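Local coordinates for cyclic nucleotide-binding protein (Ruegeria pomeroyi, PDB 3FX3) that probably acts as a DNA-binding transcription regulator of the Crp family, pairing a cyclic nucleotide-binding domain with a helix-turn-helix domain, at residues R14-L17 against L18-S21; S130-A133 against T134-G137. All blocks are in the same frame, centred on the assembly; numbering follows the deposited sequence. Where two conformers were deposited one is given.

Interaction 1: R14-L17 against L18-S21; sequences RNSL and LIRS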
loop_
_atom_site.group_PDB
_atom_site.type_symbol
_atom_site.label_atom_id
_atom_site.label_comp_id
_atom_site.label_asym_id
_atom_site.label_seq_id
_atom_site.Cartn_x
_atom_site.Cartn_y
_atom_site.Cartn_z
ATOM N N ARG B 14 -6.602 -2.478 -17.724
ATOM C CA ARG B 14 -7.395 -2.974 -16.581
ATOM C C ARG B 14 -6.560 -3.466 -15.391
ATOM O O ARG B 14 -7.056 -3.568 -14.291
ATOM C CB ARG B 14 -8.372 -4.043 -17.048
ATOM C CG ARG B 14 -9.564 -3.479 -17.842
ATOM C CD ARG B 14 -10.327 -4.585 -18.555
ATOM N NE ARG B 14 -11.538 -4.084 -19.202
ATOM C CZ ARG B 14 -12.695 -3.850 -18.572
ATOM N NH1 ARG B 14 -12.834 -4.069 -17.266
ATOM N NH2 ARG B 14 -13.736 -3.397 -19.253
ATOM N N ASN B 15 -5.285 -3.734 -15.614
ATOM C CA ASN B 15 -4.379 -4.077 -14.530
ATOM C C ASN B 15 -3.880 -2.869 -13.730
ATOM O O ASN B 15 -3.254 -3.042 -12.690
ATOM C CB ASN B 15 -3.172 -4.835 -15.105
ATOM C CG ASN B 15 -3.559 -6.161 -15.727
ATOM O OD1 ASN B 15 -4.498 -6.833 -15.278
ATOM N ND2 ASN B 15 -2.844 -6.542 -16.773
ATOM N N SER B 16 -4.137 -1.653 -14.212
ATOM C CA SER B 16 -3.629 -0.457 -13.541
ATOM C C SER B 16 -4.406 -0.113 -12.262
ATOM O O SER B 16 -5.583 -0.416 -12.123
ATOM C CB SER B 16 -3.673 0.748 -14.473
ATOM O OG SER B 16 -5.006 1.192 -14.699
ATOM N N LEU B 17 -3.718 0.530 -11.345
ATOM C CA LEU B 17 -4.327 1.070 -10.142
ATOM C C LEU B 17 -5.596 1.904 -10.413
ATOM O O LEU B 17 -6.628 1.719 -9.751
ATOM C CB LEU B 17 -3.288 1.931 -9.418
ATOM C CG LEU B 17 -3.691 2.471 -8.072
ATOM C CD1 LEU B 17 -3.735 1.256 -7.118
ATOM C CD2 LEU B 17 -2.726 3.563 -7.580
ATOM N N LEU B 18 -5.518 2.817 -11.373
ATOM C CA LEU B 18 -6.674 3.640 -11.740
ATOM C C LEU B 18 -7.891 2.776 -12.082
ATOM O O LEU B 18 -8.974 2.945 -11.519
ATOM C CB LEU B 18 -6.353 4.514 -12.936
ATOM C CG LEU B 18 -7.487 5.385 -13.469
ATOM C CD1 LEU B 18 -7.921 6.457 -12.451
ATOM C CD2 LEU B 18 -7.030 6.030 -14.771
ATOM N N ILE B 19 -7.696 1.861 -13.022
ATOM C CA ILE B 19 -8.820 1.132 -13.577
ATOM C C ILE B 19 -9.319 0.032 -12.608
ATOM O O ILE B 19 -10.519 -0.165 -12.452
ATOM C CB ILE B 19 -8.491 0.564 -14.966
ATOM C CG1 ILE B 19 -8.089 1.710 -15.914
ATOM C CG2 ILE B 19 -9.705 -0.248 -15.511
ATOM C CD1 ILE B 19 -9.172 2.821 -16.124
ATOM N N ARG B 20 -8.401 -0.623 -11.919
ATOM C CA ARG B 20 -8.784 -1.574 -10.878
ATOM C C ARG B 20 -9.620 -0.923 -9.777
ATOM O O ARG B 20 -10.375 -1.613 -9.132
ATOM C CB ARG B 20 -7.564 -2.175 -10.180
ATOM C CG ARG B 20 -6.943 -3.371 -10.838
ATOM C CD ARG B 20 -5.769 -3.827 -9.943
ATOM N NE ARG B 20 -4.563 -3.001 -10.143
ATOM C CZ ARG B 20 -3.579 -2.783 -9.245
ATOM N NH1 ARG B 20 -3.619 -3.282 -7.999
ATOM N NH2 ARG B 20 -2.527 -2.047 -9.614
ATOM N N SER B 21 -9.422 0.367 -9.515
ATOM C CA SER B 21 -10.168 1.033 -8.457
ATOM C C SER B 21 -11.609 1.386 -8.833
ATOM O O SER B 21 -12.398 1.722 -7.958
ATOM C CB SER B 21 -9.443 2.289 -8.036
ATOM O OG SER B 21 -8.126 1.931 -7.596
#
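S16 reaches forward to I19 and caps the short helix 17-20: its OG accepts from I19 N at 3.2 Å, with an N-H...O angle of 162°. A chi1 of 71° sets OG between the backbone N and the carbonyl carbon, facing the first turn, and the same oxygen is also hydrogen-bonded to A13 O. Two backbone carbonyls hold the rest of the turn. S16 O takes R20 N at 2.8 Å in a nearly straight bond (167°). L17 O accepts twice from S21, from OG at 2.6 Å and from N at 3.1 Å, the two donors lying on opposite faces of its carbonyl plane. In fold terms this is an N-capped turn that follows helix 7-13 and rests on strands 54-58 and 84-86 of the cyclic nucleotide-binding domain. R20 reaches back along the chain to the carbonyl of N15. Bent at chi3, it folds so that NE donates to N15 O at 2.9 Å from above the carbonyl plane; NH2 adds a weak bond to the same oxygen, and L17 CD1 lies over one guanidinium face. The apolar contact is between R14 and I19, where CG2 of I19 packs against R14 CA at 3.7 Å. Beyond it the extended R14 side chain forms a salt bridge with D28, and I19 packs on V27, L30 and L31 of the same helix 24-31.

Interaction 2: S130-A133 against T134-G137; sequences SILA and TTFG
L132 and F136, one helical turn apart, lie side by side and point the same way: L132 CG stands 3.6 Å from F136 CE2, and L132 CD1 approaches the same ring carbon. The leucine reaches it because CG is anti to the backbone N (chi1 -175°), which sends CG out beside the F136 ring. Shortened to an alanine, L132 would no longer reach the ring, which is likely to leave F136 CE2 without its aliphatic neighbour and a gap beside I131 of the second subunit. One residue back, the I131 and T135 methyls meet more loosely, CG2 to CG2 at 4.2 Å. Beneath these side chains, successive i to i+4 backbone bonds fix the spacing: F136 N to L132 O is 2.9 Å (N-H...O 163°), T135 N to I131 O is 3.0 Å, and T134 N to S130 O and G137 N to A133 O complete the run. This regular alpha-helical geometry belongs to helix 125-147, the long helix that in Crp-family proteins links the nucleotide-binding and DNA-binding domains and pairs across the dimer. Here the pairing is direct. T135 OG1 is hydrogen-bonded to T135 OG1 of the second subunit, L132 packs on its I131, and T134 OG1 accepts from R93 NH2 of that subunit. T135 OG1 also lies 3.3 Å from L132 O. The T135 pair thus sets a polar contact beside the apolar packing of I131 and L132 at the dimer interface, which probably makes the pairing sensitive to how the two helices are aligned.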
loop_
_atom_site.group_PDB
_atom_site.type_symbol
_atom_site.label_atom_id
_atom_site.label_comp_id
_atom_site.label_asym_id
_atom_site.label_seq_id
_atom_site.Cartn_x
_atom_site.Cartn_y
_atom_site.Cartn_z
ATOM N N SER B 130 -17.736 4.666 -4.096
ATOM C CA SER B 130 -17.285 3.272 -4.375
ATOM C C SER B 130 -15.816 3.194 -4.600
ATOM O O SER B 130 -15.169 2.306 -4.090
ATOM C CB SER B 130 -17.963 2.683 -5.604
ATOM O OG SER B 130 -19.321 2.808 -5.328
ATOM N N ILE B 131 -15.297 4.130 -5.381
ATOM C CA ILE B 131 -13.874 4.154 -5.651
ATOM C C ILE B 131 -13.091 4.319 -4.357
ATOM O O ILE B 131 -12.136 3.603 -4.101
ATOM C CB ILE B 131 -13.458 5.204 -6.685
ATOM C CG1 ILE B 131 -14.206 4.981 -8.006
ATOM C CG2 ILE B 131 -11.915 5.084 -6.936
ATOM C CD1 ILE B 131 -14.126 6.151 -9.012
ATOM N N LEU B 132 -13.530 5.223 -3.516
ATOM C CA LEU B 132 -12.837 5.469 -2.246
ATOM C C LEU B 132 -12.941 4.277 -1.320
ATOM O O LEU B 132 -11.997 3.998 -0.570
ATOM C CB LEU B 132 -13.400 6.746 -1.592
ATOM C CG LEU B 132 -12.744 7.265 -0.314
ATOM C CD1 LEU B 132 -11.237 7.590 -0.533
ATOM C CD2 LEU B 132 -13.542 8.514 0.245
ATOM N N ALA B 133 -14.078 3.572 -1.330
ATOM C CA ALA B 133 -14.185 2.367 -0.497
ATOM C C ALA B 133 -13.046 1.425 -0.922
ATOM O O ALA B 133 -12.292 0.928 -0.081
ATOM C CB ALA B 133 -15.541 1.666 -0.648
ATOM N N THR B 134 -12.901 1.248 -2.237
ATOM C CA THR B 134 -11.920 0.326 -2.792
ATOM C C THR B 134 -10.482 0.734 -2.441
ATOM O O THR B 134 -9.687 -0.115 -2.031
ATOM C CB THR B 134 -12.114 0.185 -4.304
ATOM O OG1 THR B 134 -13.393 -0.411 -4.529
ATOM C CG2 THR B 134 -10.936 -0.710 -4.997
ATOM N N THR B 135 -10.164 2.031 -2.558
ATOM C CA THR B 135 -8.845 2.484 -2.314
ATOM C C THR B 135 -8.535 2.396 -0.826
ATOM O O THR B 135 -7.408 2.061 -0.464
ATOM C CB THR B 135 -8.548 3.905 -2.904
ATOM O OG1 THR B 135 -9.388 4.884 -2.306
ATOM C CG2 THR B 135 -8.764 3.949 -4.410
ATOM N N PHE B 136 -9.513 2.623 0.048
ATOM C CA PHE B 136 -9.263 2.405 1.485
ATOM C C PHE B 136 -8.925 0.955 1.783
ATOM O O PHE B 136 -8.018 0.664 2.565
ATOM C CB PHE B 136 -10.434 2.856 2.363
ATOM C CG PHE B 136 -10.377 4.331 2.772
ATOM C CD1 PHE B 136 -9.281 4.845 3.471
ATOM C CD2 PHE B 136 -11.430 5.178 2.514
ATOM C CE1 PHE B 136 -9.253 6.202 3.878
ATOM C CE2 PHE B 136 -11.418 6.527 2.939
ATOM C CZ PHE B 136 -10.331 7.043 3.579
ATOM N N GLY B 137 -9.639 0.029 1.161
ATOM C CA GLY B 137 -9.408 -1.383 1.491
ATOM C C GLY B 137 -8.004 -1.752 1.005
ATOM O O GLY B 137 -7.243 -2.462 1.676
#

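Overall arrangement
Interactions 1 and 2 are in series but more than a hundred residues apart in sequence, yet their centres are only 12 Å apart and they meet through S21. S21 O lies 3.5 Å from I131 CG2, and S21 OG is 3.8 Å from T135 CG2, so the end of the 14-21 turn packs on the I131/T135 side of helix 125-147; T134 CG2 approaches S21 CA at 3.9 Å. Both contacts also touch the second subunit: S21 packs on its F136, and F136 here on its S21, a reciprocal pair that links interaction 1 of each subunit with interaction 2 of the other. A glycerol about 4 Å from the S130 side chain is probably from the crystallisation liquor.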